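Local structure of chitin oligosaccharide binding protein NagB2 (Paenibacillus sp. FPU-7, 7EHU) at residues K119-R131 against D352-P364. The protein binds short chitin oligosaccharides such as di-N-acetylchitobiose and tri-N-acetylchitotriose, probably as the extracellular solute-binding component of a sugar uptake system. Numbering follows the deposited sequence.
Sequences KELGLEDKFFELR and DNRVPSMKGVPTP
Leu-123 meets Met-358 through its CD2 branch, which lies 3.6 Å from Met-358 CE. That methyl gets there because the methionine chain runs straight and then bends at its last torsion (chi3 75°). Ile-336 of helix 326-339 also packs on Leu-123. The carbonyl O of Asp-125 accepts a bond from Lys-359 NZ (2.8 Å), whose extended chain runs past Phe-127 O to reach it. Lys-126 O takes the backbone N of Lys-359 at 2.9 Å, in a nearly straight bond. The Phe-127 ring receives Met-358 CG over one face, 4.2 Å from its centroid. The sulfur sits obliquely to the same ring, a Met-aromatic contact. Phe-128 N bonds to Ser-357 O (3.0 Å), and the Phe-128 ring carries Lys-359 CG over one face, offset toward the rim. Trp-314 also meets this ring. A water links Glu-129 N to Ser-357 O, so two donors grip that carbonyl. Ser-357 OG hydrogen-bonds to Pro-143 O of strand 138-154; the Ser-357 side chain is about 8 Å from a bound NAG. The arrangement is a single antiparallel beta bridge, Phe-127 with Met-358, joining two loops beside the sugar site of a periplasmic-binding-protein-type fold.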
loop_
_atom_site.group_PDB
_atom_site.type_symbol
_atom_site.label_atom_id
_atom_site.label_comp_id
_atom_site.label_asym_id
_atom_site.label_seq_id
_atom_site.Cartn_x
_atom_site.Cartn_y
_atom_site.Cartn_z
ATOM N N LYS A 119 -13.372 -14.898 -17.956
ATOM C CA LYS A 119 -14.347 -15.014 -19.040
ATOM C C LYS A 119 -15.616 -15.718 -18.564
ATOM O O LYS A 119 -16.736 -15.270 -18.832
ATOM C CB LYS A 119 -13.714 -15.755 -20.228
ATOM C CG LYS A 119 -14.543 -15.718 -21.506
ATOM C CD LYS A 119 -14.016 -16.676 -22.576
ATOM C CE LYS A 119 -15.185 -17.275 -23.414
ATOM N NZ LYS A 119 -14.778 -18.427 -24.257
ATOM N N GLU A 120 -15.459 -16.826 -17.842
ATOM C CA GLU A 120 -16.618 -17.565 -17.339
ATOM C C GLU A 120 -17.497 -16.692 -16.450
ATOM O O GLU A 120 -18.724 -16.789 -16.506
ATOM C CB GLU A 120 -16.150 -18.787 -16.544
ATOM C CG GLU A 120 -17.291 -19.643 -15.992
ATOM C CD GLU A 120 -16.828 -20.972 -15.411
ATOM O OE1 GLU A 120 -15.856 -21.563 -15.928
ATOM O OE2 GLU A 120 -17.449 -21.422 -14.431
ATOM N N LEU A 121 -16.892 -15.862 -15.610
ATOM C CA LEU A 121 -17.610 -15.078 -14.616
ATOM C C LEU A 121 -18.015 -13.692 -15.113
ATOM O O LEU A 121 -18.593 -12.921 -14.347
ATOM C CB LEU A 121 -16.756 -14.936 -13.356
ATOM C CG LEU A 121 -16.437 -16.242 -12.637
ATOM C CD1 LEU A 121 -15.571 -15.959 -11.408
ATOM C CD2 LEU A 121 -17.685 -17.004 -12.251
ATOM N N GLY A 122 -17.719 -13.347 -16.364
ATOM C CA GLY A 122 -18.041 -12.032 -16.874
ATOM C C GLY A 122 -17.190 -10.894 -16.352
ATOM O O GLY A 122 -17.612 -9.736 -16.443
ATOM N N LEU A 123 -15.988 -11.188 -15.854
ATOM C CA LEU A 123 -15.152 -10.231 -15.135
ATOM C C LEU A 123 -13.963 -9.732 -15.950
ATOM O O LEU A 123 -13.188 -8.925 -15.439
ATOM C CB LEU A 123 -14.656 -10.874 -13.828
ATOM C CG LEU A 123 -15.701 -11.015 -12.717
ATOM C CD1 LEU A 123 -15.144 -11.918 -11.600
ATOM C CD2 LEU A 123 -16.124 -9.675 -12.149
ATOM N N GLU A 124 -13.799 -10.163 -17.205
ATOM C CA GLU A 124 -12.539 -9.901 -17.905
ATOM C C GLU A 124 -12.165 -8.432 -17.938
ATOM O O GLU A 124 -10.990 -8.076 -17.796
ATOM C CB GLU A 124 -12.630 -10.361 -19.361
ATOM C CG GLU A 124 -12.798 -11.811 -19.528
ATOM C CD GLU A 124 -12.985 -12.165 -20.964
ATOM O OE1 GLU A 124 -11.975 -12.560 -21.577
ATOM O OE2 GLU A 124 -14.129 -11.966 -21.472
ATOM N N ASP A 125 -13.142 -7.580 -18.211
ATOM C CA ASP A 125 -12.942 -6.159 -18.462
ATOM C C ASP A 125 -13.346 -5.266 -17.291
ATOM O O ASP A 125 -13.458 -4.045 -17.468
ATOM C CB ASP A 125 -13.766 -5.750 -19.684
ATOM C CG ASP A 125 -13.585 -6.703 -20.840
ATOM O OD1 ASP A 125 -12.501 -6.645 -21.438
ATOM O OD2 ASP A 125 -14.511 -7.481 -21.178
ATOM N N LYS A 126 -13.598 -5.836 -16.117
ATOM C CA LYS A 126 -14.249 -5.112 -15.034
ATOM C C LYS A 126 -13.291 -4.353 -14.132
ATOM O O LYS A 126 -13.733 -3.523 -13.340
ATOM C CB LYS A 126 -15.085 -6.093 -14.207
ATOM C CG LYS A 126 -16.466 -6.376 -14.743
ATOM C CD LYS A 126 -16.558 -6.642 -16.222
ATOM C CE LYS A 126 -18.030 -6.729 -16.648
ATOM N NZ LYS A 126 -18.088 -7.267 -17.994
ATOM N N PHE A 127 -12.002 -4.612 -14.209
ATOM C CA PHE A 127 -11.028 -3.995 -13.321
ATOM C C PHE A 127 -10.386 -2.786 -13.983
ATOM O O PHE A 127 -10.089 -2.795 -15.167
ATOM C CB PHE A 127 -9.969 -5.030 -12.908
ATOM C CG PHE A 127 -10.542 -6.148 -12.069
ATOM C CD1 PHE A 127 -11.148 -7.242 -12.657
ATOM C CD2 PHE A 127 -10.536 -6.082 -10.684
ATOM C CE1 PHE A 127 -11.693 -8.238 -11.902
ATOM C CE2 PHE A 127 -11.094 -7.076 -9.927
ATOM C CZ PHE A 127 -11.658 -8.160 -10.530
ATOM N N PHE A 128 -10.132 -1.743 -13.202
ATOM C CA PHE A 128 -9.421 -0.597 -13.760
ATOM C C PHE A 128 -8.094 -1.029 -14.382
ATOM O O PHE A 128 -7.747 -0.601 -15.489
ATOM C CB PHE A 128 -9.181 0.467 -12.686
ATOM C CG PHE A 128 -10.416 1.204 -12.261
ATOM C CD1 PHE A 128 -11.000 2.155 -13.073
ATOM C CD2 PHE A 128 -11.004 0.932 -11.046
ATOM C CE1 PHE A 128 -12.144 2.827 -12.654
ATOM C CE2 PHE A 128 -12.138 1.601 -10.642
ATOM C CZ PHE A 128 -12.704 2.535 -11.443
ATOM N N GLU A 129 -7.301 -1.815 -13.657
ATOM C CA GLU A 129 -5.965 -2.188 -14.114
ATOM C C GLU A 129 -5.543 -3.514 -13.511
ATOM O O GLU A 129 -5.397 -3.609 -12.288
ATOM C CB GLU A 129 -4.936 -1.135 -13.714
ATOM C CG GLU A 129 -5.044 0.192 -14.412
ATOM C CD GLU A 129 -3.935 1.177 -14.044
ATOM O OE1 GLU A 129 -2.954 0.800 -13.347
ATOM O OE2 GLU A 129 -3.999 2.325 -14.544
ATOM N N LEU A 130 -5.282 -4.507 -14.358
ATOM C CA LEU A 130 -4.738 -5.780 -13.912
ATOM C C LEU A 130 -3.242 -5.914 -14.204
ATOM O O LEU A 130 -2.660 -6.975 -13.936
ATOM C CB LEU A 130 -5.501 -6.941 -14.542
ATOM C CG LEU A 130 -6.972 -7.073 -14.152
ATOM C CD1 LEU A 130 -7.639 -8.212 -14.915
ATOM C CD2 LEU A 130 -7.114 -7.266 -12.670
ATOM N N ARG A 131 -2.598 -4.856 -14.704
ATOM C CA ARG A 131 -1.232 -4.981 -15.181
ATOM C C ARG A 131 -0.297 -5.579 -14.111
ATOM O O ARG A 131 0.559 -6.403 -14.438
ATOM C CB ARG A 131 -0.721 -3.598 -15.597
ATOM C CG ARG A 131 0.607 -3.718 -16.248
ATOM C CD ARG A 131 1.246 -2.511 -16.752
ATOM N NE ARG A 131 2.508 -2.848 -17.388
ATOM C CZ ARG A 131 3.575 -3.318 -16.750
ATOM N NH1 ARG A 131 3.412 -3.973 -15.615
ATOM N NH2 ARG A 131 4.719 -3.460 -17.391
ATOM N N ASP A 352 -16.288 2.002 4.544
ATOM C CA ASP A 352 -14.901 2.142 4.941
ATOM C C ASP A 352 -14.119 3.008 4.007
ATOM O O ASP A 352 -12.890 3.087 4.141
ATOM C CB ASP A 352 -14.218 0.799 5.025
ATOM C CG ASP A 352 -14.201 0.286 6.394
ATOM O OD1 ASP A 352 -14.710 0.981 7.320
ATOM O OD2 ASP A 352 -13.600 -0.774 6.536
ATOM N N ASN A 353 -14.794 3.654 3.054
ATOM C CA ASN A 353 -14.100 4.541 2.156
ATOM C C ASN A 353 -13.012 3.779 1.429
ATOM O O ASN A 353 -11.972 4.350 1.104
ATOM C CB ASN A 353 -13.544 5.758 2.900
ATOM C CG ASN A 353 -14.602 6.831 3.094
ATOM O OD1 ASN A 353 -14.851 7.642 2.205
ATOM N ND2 ASN A 353 -15.266 6.797 4.220
ATOM N N ARG A 354 -13.245 2.476 1.202
ATOM C CA ARG A 354 -12.286 1.656 0.468
ATOM C C ARG A 354 -12.460 1.889 -1.038
ATOM O O ARG A 354 -13.570 1.858 -1.568
ATOM C CB ARG A 354 -12.411 0.174 0.867
ATOM C CG ARG A 354 -12.304 -0.103 2.410
ATOM C CD ARG A 354 -11.652 -1.458 2.836
ATOM N NE ARG A 354 -12.530 -2.603 2.536
ATOM C CZ ARG A 354 -13.587 -2.968 3.263
ATOM N NH1 ARG A 354 -13.962 -2.318 4.368
ATOM N NH2 ARG A 354 -14.316 -3.990 2.864
ATOM N N VAL A 355 -11.347 2.142 -1.707
ATOM C CA VAL A 355 -11.277 2.591 -3.097
ATOM C C VAL A 355 -11.528 1.435 -4.058
ATOM O O VAL A 355 -10.765 0.467 -4.018
ATOM C CB VAL A 355 -9.867 3.160 -3.338
ATOM C CG1 VAL A 355 -9.605 3.440 -4.794
ATOM C CG2 VAL A 355 -9.611 4.394 -2.484
ATOM N N PRO A 356 -12.536 1.485 -4.946
ATOM C CA PRO A 356 -12.820 0.306 -5.787
ATOM C C PRO A 356 -11.677 -0.090 -6.706
ATOM O O PRO A 356 -10.920 0.747 -7.212
ATOM C CB PRO A 356 -14.037 0.734 -6.610
ATOM C CG PRO A 356 -14.713 1.743 -5.736
ATOM C CD PRO A 356 -13.607 2.501 -5.064
ATOM N N SER A 357 -11.577 -1.397 -6.938
ATOM C CA SER A 357 -10.767 -1.907 -8.040
ATOM C C SER A 357 -11.579 -2.196 -9.292
ATOM O O SER A 357 -10.986 -2.422 -10.354
ATOM C CB SER A 357 -10.044 -3.181 -7.617
ATOM O OG SER A 357 -10.997 -4.160 -7.268
ATOM N N MET A 358 -12.910 -2.208 -9.192
ATOM C CA MET A 358 -13.811 -2.520 -10.294
ATOM C C MET A 358 -14.518 -1.254 -10.731
ATOM O O MET A 358 -14.777 -0.366 -9.920
ATOM C CB MET A 358 -14.852 -3.538 -9.807
ATOM C CG MET A 358 -14.218 -4.911 -9.529
ATOM S SD MET A 358 -15.407 -6.115 -8.936
ATOM C CE MET A 358 -16.258 -6.449 -10.500
ATOM N N LYS A 359 -14.802 -1.178 -12.028
ATOM C CA LYS A 359 -15.419 -0.007 -12.641
ATOM C C LYS A 359 -16.917 0.073 -12.376
ATOM O O LYS A 359 -17.600 -0.931 -12.246
ATOM C CB LYS A 359 -15.226 -0.066 -14.163
ATOM C CG LYS A 359 -13.780 -0.078 -14.634
ATOM C CD LYS A 359 -13.677 -0.349 -16.122
ATOM C CE LYS A 359 -12.378 -0.968 -16.507
ATOM N NZ LYS A 359 -12.370 -1.463 -17.889
ATOM N N GLY A 360 -17.435 1.293 -12.345
ATOM C CA GLY A 360 -18.869 1.485 -12.324
ATOM C C GLY A 360 -19.543 1.571 -10.974
ATOM O O GLY A 360 -20.779 1.580 -10.924
ATOM N N VAL A 361 -18.789 1.630 -9.878
ATOM C CA VAL A 361 -19.415 1.833 -8.573
ATOM C C VAL A 361 -19.974 3.254 -8.537
ATOM O O VAL A 361 -19.214 4.201 -8.740
ATOM C CB VAL A 361 -18.404 1.607 -7.440
ATOM C CG1 VAL A 361 -19.020 1.969 -6.107
ATOM C CG2 VAL A 361 -17.871 0.184 -7.459
ATOM N N PRO A 362 -21.266 3.471 -8.287
ATOM C CA PRO A 362 -21.780 4.847 -8.254
ATOM C C PRO A 362 -21.196 5.645 -7.098
ATOM O O PRO A 362 -20.786 5.099 -6.069
ATOM C CB PRO A 362 -23.297 4.659 -8.091
ATOM C CG PRO A 362 -23.572 3.257 -8.469
ATOM C CD PRO A 362 -22.347 2.490 -8.088
ATOM N N THR A 363 -21.159 6.961 -7.266
ATOM C CA THR A 363 -20.716 7.825 -6.176
ATOM C C THR A 363 -21.654 7.615 -4.986
ATOM O O THR A 363 -22.879 7.609 -5.162
ATOM C CB THR A 363 -20.727 9.287 -6.636
ATOM O OG1 THR A 363 -19.849 9.433 -7.760
ATOM C CG2 THR A 363 -20.251 10.225 -5.537
ATOM N N PRO A 364 -21.134 7.400 -3.777
ATOM C CA PRO A 364 -22.029 7.226 -2.627
ATOM C C PRO A 364 -22.936 8.438 -2.436
ATOM O O PRO A 364 -22.547 9.576 -2.699
ATOM C CB PRO A 364 -21.060 7.051 -1.448
ATOM C CG PRO A 364 -19.795 6.543 -2.064
ATOM C CD PRO A 364 -19.717 7.212 -3.412
HETATM O O HOH W 1 -8.215 -2.616 -10.912
#